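Local atomic coordinates of Endonuclease/exonuclease/phosphatase (PDB entry 4RUW), a protein that belongs to the endonuclease/exonuclease/phosphatase family, with a DNase I-like domain followed by an immunoglobulin-like domain, and carries a bound zinc ion. Residues 226-240 with 292-304. Numbering follows the deposited sequence.
Sequences ARVPSVLAGDLNIWT and DRRIDYVFATPAF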
# COMPACT_ATOMS: atom_id res chain seq x y z
N ALA A 226 -8.02 1.16 12.07
CA ALA A 226 -7.12 0.06 12.37
C ALA A 226 -7.64 -0.91 13.43
O ALA A 226 -7.07 -1.98 13.63
CB ALA A 226 -5.74 0.58 12.74
N ARG A 227 -8.73 -0.55 14.10
CA ARG A 227 -9.34 -1.42 15.10
C ARG A 227 -10.04 -2.63 14.48
O ARG A 227 -10.30 -3.61 15.17
CB ARG A 227 -10.33 -0.65 15.96
CG ARG A 227 -9.71 0.49 16.74
CD ARG A 227 -10.79 1.36 17.40
NE ARG A 227 -11.67 1.95 16.40
CZ ARG A 227 -12.73 2.70 16.68
NH1 ARG A 227 -13.04 2.96 17.94
NH2 ARG A 227 -13.47 3.20 15.70
N VAL A 228 -10.36 -2.56 13.19
CA VAL A 228 -11.02 -3.68 12.51
C VAL A 228 -10.14 -4.14 11.37
O VAL A 228 -9.38 -3.35 10.82
CB VAL A 228 -12.43 -3.30 12.00
CG1 VAL A 228 -13.30 -2.78 13.14
CG2 VAL A 228 -12.36 -2.28 10.85
N PRO A 229 -10.23 -5.43 11.00
CA PRO A 229 -9.39 -5.92 9.90
C PRO A 229 -9.63 -5.14 8.62
O PRO A 229 -10.76 -5.12 8.11
CB PRO A 229 -9.83 -7.38 9.75
CG PRO A 229 -10.28 -7.76 11.14
CD PRO A 229 -10.97 -6.53 11.66
N SER A 230 -8.59 -4.48 8.11
CA SER A 230 -8.71 -3.66 6.91
C SER A 230 -7.43 -3.74 6.09
O SER A 230 -6.34 -3.97 6.62
CB SER A 230 -8.95 -2.19 7.27
OG SER A 230 -9.96 -2.02 8.25
N VAL A 231 -7.58 -3.51 4.79
CA VAL A 231 -6.44 -3.32 3.91
C VAL A 231 -6.62 -2.02 3.13
O VAL A 231 -7.75 -1.60 2.87
CB VAL A 231 -6.22 -4.51 2.95
CG1 VAL A 231 -5.89 -5.77 3.73
CG2 VAL A 231 -7.43 -4.73 2.05
N LEU A 232 -5.50 -1.39 2.80
CA LEU A 232 -5.47 -0.20 1.96
C LEU A 232 -4.55 -0.53 0.81
O LEU A 232 -3.39 -0.88 1.02
CB LEU A 232 -4.95 1.00 2.75
CG LEU A 232 -4.56 2.24 1.93
CD1 LEU A 232 -5.76 2.80 1.16
CD2 LEU A 232 -3.94 3.30 2.81
N ALA A 233 -5.06 -0.43 -0.41
CA ALA A 233 -4.29 -0.86 -1.55
C ALA A 233 -4.45 0.09 -2.72
O ALA A 233 -5.51 0.68 -2.92
CB ALA A 233 -4.67 -2.28 -1.96
N GLY A 234 -3.39 0.18 -3.51
CA GLY A 234 -3.45 0.87 -4.78
C GLY A 234 -2.15 1.55 -5.14
O GLY A 234 -1.12 1.38 -4.48
N ASP A 235 -2.22 2.32 -6.21
CA ASP A 235 -1.09 3.07 -6.73
C ASP A 235 -1.03 4.39 -5.96
O ASP A 235 -1.72 5.35 -6.29
CB ASP A 235 -1.32 3.29 -8.22
CG ASP A 235 -0.19 4.04 -8.90
OD1 ASP A 235 0.76 4.50 -8.21
OD2 ASP A 235 -0.26 4.18 -10.15
N LEU A 236 -0.21 4.41 -4.92
CA LEU A 236 -0.09 5.62 -4.12
C LEU A 236 0.84 6.64 -4.76
O LEU A 236 0.89 7.79 -4.32
CB LEU A 236 0.36 5.30 -2.70
CG LEU A 236 -0.55 4.33 -1.93
CD1 LEU A 236 -0.06 4.17 -0.51
CD2 LEU A 236 -2.01 4.78 -1.97
N ASN A 237 1.58 6.22 -5.79
CA ASN A 237 2.42 7.15 -6.55
C ASN A 237 3.51 7.81 -5.72
O ASN A 237 4.00 8.89 -6.07
CB ASN A 237 1.56 8.21 -7.26
CG ASN A 237 1.31 7.88 -8.71
OD1 ASN A 237 2.21 7.42 -9.42
ND2 ASN A 237 0.09 8.13 -9.18
N ILE A 238 3.89 7.17 -4.62
CA ILE A 238 4.98 7.65 -3.79
C ILE A 238 5.95 6.51 -3.54
O ILE A 238 5.53 5.36 -3.38
CB ILE A 238 4.48 8.22 -2.43
CG1 ILE A 238 3.74 7.16 -1.60
CG2 ILE A 238 3.61 9.45 -2.67
CD1 ILE A 238 3.35 7.64 -0.20
N TRP A 239 7.24 6.82 -3.53
CA TRP A 239 8.23 5.90 -2.98
C TRP A 239 8.09 5.89 -1.46
O TRP A 239 7.37 6.71 -0.88
CB TRP A 239 9.64 6.36 -3.29
CG TRP A 239 10.05 6.47 -4.71
CD1 TRP A 239 9.29 6.30 -5.84
CD2 TRP A 239 11.38 6.76 -5.15
NE1 TRP A 239 10.09 6.49 -6.97
CE2 TRP A 239 11.37 6.77 -6.56
CE3 TRP A 239 12.58 7.03 -4.48
CZ2 TRP A 239 12.51 7.04 -7.31
CZ3 TRP A 239 13.71 7.29 -5.21
CH2 TRP A 239 13.67 7.30 -6.62
N THR A 240 8.83 5.01 -0.79
CA THR A 240 8.86 5.05 0.66
C THR A 240 9.79 6.13 1.20
O THR A 240 9.65 6.53 2.36
CB THR A 240 9.25 3.70 1.28
OG1 THR A 240 10.53 3.31 0.77
CG2 THR A 240 8.22 2.63 0.95
N ASP A 292 13.91 1.52 -6.53
CA ASP A 292 13.13 2.39 -5.65
C ASP A 292 11.70 2.61 -6.15
O ASP A 292 10.86 3.11 -5.39
CB ASP A 292 13.83 3.74 -5.49
CG ASP A 292 15.25 3.60 -5.03
OD1 ASP A 292 15.48 2.91 -4.00
OD2 ASP A 292 16.16 4.14 -5.70
N ARG A 293 11.44 2.25 -7.40
CA ARG A 293 10.16 2.56 -8.05
C ARG A 293 9.06 1.55 -7.71
O ARG A 293 8.42 0.97 -8.59
CB ARG A 293 10.34 2.76 -9.55
CG ARG A 293 11.07 4.05 -9.86
CD ARG A 293 11.17 4.32 -11.34
NE ARG A 293 11.63 5.68 -11.58
CZ ARG A 293 11.98 6.16 -12.76
NH1 ARG A 293 11.92 5.37 -13.83
NH2 ARG A 293 12.38 7.42 -12.87
N ARG A 294 8.86 1.36 -6.41
CA ARG A 294 7.78 0.57 -5.86
C ARG A 294 6.75 1.58 -5.36
O ARG A 294 6.98 2.26 -4.36
CB ARG A 294 8.29 -0.30 -4.71
CG ARG A 294 7.23 -1.22 -4.11
CD ARG A 294 7.83 -2.17 -3.10
NE ARG A 294 8.26 -1.49 -1.88
CZ ARG A 294 7.52 -1.41 -0.77
NH1 ARG A 294 6.31 -1.96 -0.72
NH2 ARG A 294 8.00 -0.78 0.30
N ILE A 295 5.63 1.69 -6.09
CA ILE A 295 4.66 2.74 -5.82
C ILE A 295 3.24 2.20 -5.70
O ILE A 295 2.30 2.98 -5.47
CB ILE A 295 4.73 3.88 -6.89
CG1 ILE A 295 4.43 3.33 -8.29
CG2 ILE A 295 6.08 4.60 -6.84
CD1 ILE A 295 4.29 4.42 -9.34
N ASP A 296 3.08 0.89 -5.86
CA ASP A 296 1.81 0.20 -5.66
C ASP A 296 1.97 -0.61 -4.39
O ASP A 296 2.95 -1.32 -4.24
CB ASP A 296 1.54 -0.74 -6.83
CG ASP A 296 1.34 -0.02 -8.15
OD1 ASP A 296 2.34 0.28 -8.85
OD2 ASP A 296 0.17 0.22 -8.53
N TYR A 297 1.01 -0.48 -3.46
CA TYR A 297 1.17 -1.02 -2.12
C TYR A 297 -0.06 -1.79 -1.67
O TYR A 297 -1.19 -1.51 -2.10
CB TYR A 297 1.34 0.12 -1.12
CG TYR A 297 2.58 0.97 -1.27
CD1 TYR A 297 3.72 0.71 -0.51
CD2 TYR A 297 2.60 2.06 -2.12
CE1 TYR A 297 4.84 1.50 -0.61
CE2 TYR A 297 3.72 2.86 -2.23
CZ TYR A 297 4.84 2.58 -1.47
OH TYR A 297 5.96 3.37 -1.55
N VAL A 298 0.16 -2.71 -0.74
CA VAL A 298 -0.90 -3.26 0.09
C VAL A 298 -0.51 -3.03 1.54
O VAL A 298 0.49 -3.57 2.01
CB VAL A 298 -1.13 -4.78 -0.17
CG1 VAL A 298 -2.20 -5.31 0.76
CG2 VAL A 298 -1.49 -5.00 -1.63
N PHE A 299 -1.28 -2.19 2.23
CA PHE A 299 -1.10 -1.94 3.65
C PHE A 299 -2.17 -2.71 4.43
O PHE A 299 -3.30 -2.83 3.96
CB PHE A 299 -1.22 -0.44 3.97
CG PHE A 299 -0.01 0.36 3.58
CD1 PHE A 299 1.05 0.49 4.47
CD2 PHE A 299 0.07 0.99 2.35
CE1 PHE A 299 2.18 1.22 4.14
CE2 PHE A 299 1.21 1.72 2.01
CZ PHE A 299 2.26 1.83 2.91
N ALA A 300 -1.81 -3.22 5.60
CA ALA A 300 -2.75 -4.00 6.41
C ALA A 300 -2.75 -3.50 7.85
O ALA A 300 -1.73 -3.01 8.34
CB ALA A 300 -2.43 -5.49 6.35
N THR A 301 -3.89 -3.65 8.52
CA THR A 301 -4.02 -3.28 9.92
C THR A 301 -3.40 -4.35 10.83
O THR A 301 -3.05 -5.44 10.35
CB THR A 301 -5.50 -3.06 10.26
OG1 THR A 301 -6.23 -4.26 10.01
CG2 THR A 301 -6.07 -1.91 9.41
N PRO A 302 -3.24 -4.05 12.13
CA PRO A 302 -2.41 -4.92 12.97
C PRO A 302 -2.92 -6.36 13.14
O PRO A 302 -2.11 -7.23 13.45
CB PRO A 302 -2.39 -4.19 14.32
CG PRO A 302 -2.50 -2.75 13.92
CD PRO A 302 -3.50 -2.76 12.80
N ALA A 303 -4.21 -6.61 12.95
CA ALA A 303 -4.73 -7.97 13.10
C ALA A 303 -4.14 -8.94 12.08
O ALA A 303 -4.17 -10.16 12.29
CB ALA A 303 -6.25 -7.99 13.03
N PHE A 304 -3.64 -8.42 10.96
CA PHE A 304 -3.06 -9.27 9.93
C PHE A 304 -1.59 -9.58 10.16
O PHE A 304 -0.82 -8.71 10.58
CB PHE A 304 -3.19 -8.61 8.56
CG PHE A 304 -4.56 -8.69 7.97
CD1 PHE A 304 -5.03 -9.87 7.41
CD2 PHE A 304 -5.39 -7.57 7.96
CE1 PHE A 304 -6.28 -9.95 6.87
CE2 PHE A 304 -6.65 -7.65 7.41
CZ PHE A 304 -7.09 -8.83 6.86
O HOH W 1 -6.69 -4.69 12.73
O HOH W 2 10.11 7.69 -9.81
O HOH W 3 9.36 2.87 -2.95
O HOH W 4 10.85 0.68 0.88
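Antiparallel strands 230-233 and 296-300 pair inside one of the two mixed sheets of the DNase I-like domain, and the antiparallel register runs on to Asp235 opposite Asp296. Leu232 and Phe299 form a hydrogen-bonded pair whose N-H groups each reach the partner's carbonyl; the bond from Phe299 N to Leu232 O, 2.8 Å, is nearly straight at 175°. Gly234 and Tyr297 repeat the pattern. Where strand 296-300 ends, a side chain takes over one backbone role: Ser230 N donates to Thr301 OG1 at 3.0 Å, while Thr301 N returns a bond to Ser230 O. A water ties the same hydroxyl to Ala226 O and Ala303 N.

Leu236, Tyr297 and Phe299 pack on the sheet face that meets helix 251-260. The CD1 methyl of Leu236 bridges the two rings, 3.8 Å from Tyr297 CD2 and 3.7 Å from Phe299 CE2. With CG anti to its carbonyl carbon (chi1 -64°), Tyr297 extends along the departing loop and its OH donates to Ile238 O at 2.7 Å, pinning that loop. On the other face the carboxylates of Asp235 and Asp296 come close, OD2 to OD2 4.3 Å; Asn62 binds Asp235 OD2, while Thr278 and His321 bind Asp296 OD1. Gly234 to Asn237 spell the Gly-Asp-Leu-Asn sequence of DNase I-like families, and this cluster is consistent with their active-site pocket.

Beyond the sheet, Asp292 lays its CB over the six-membered ring of Trp239, a CH-pi contact 3.6 Å from the centroid, while Ile295 CG2 meets the indole edge at CD1. A water joins Thr240 N to the carbonyls of Asp292 and Arg294.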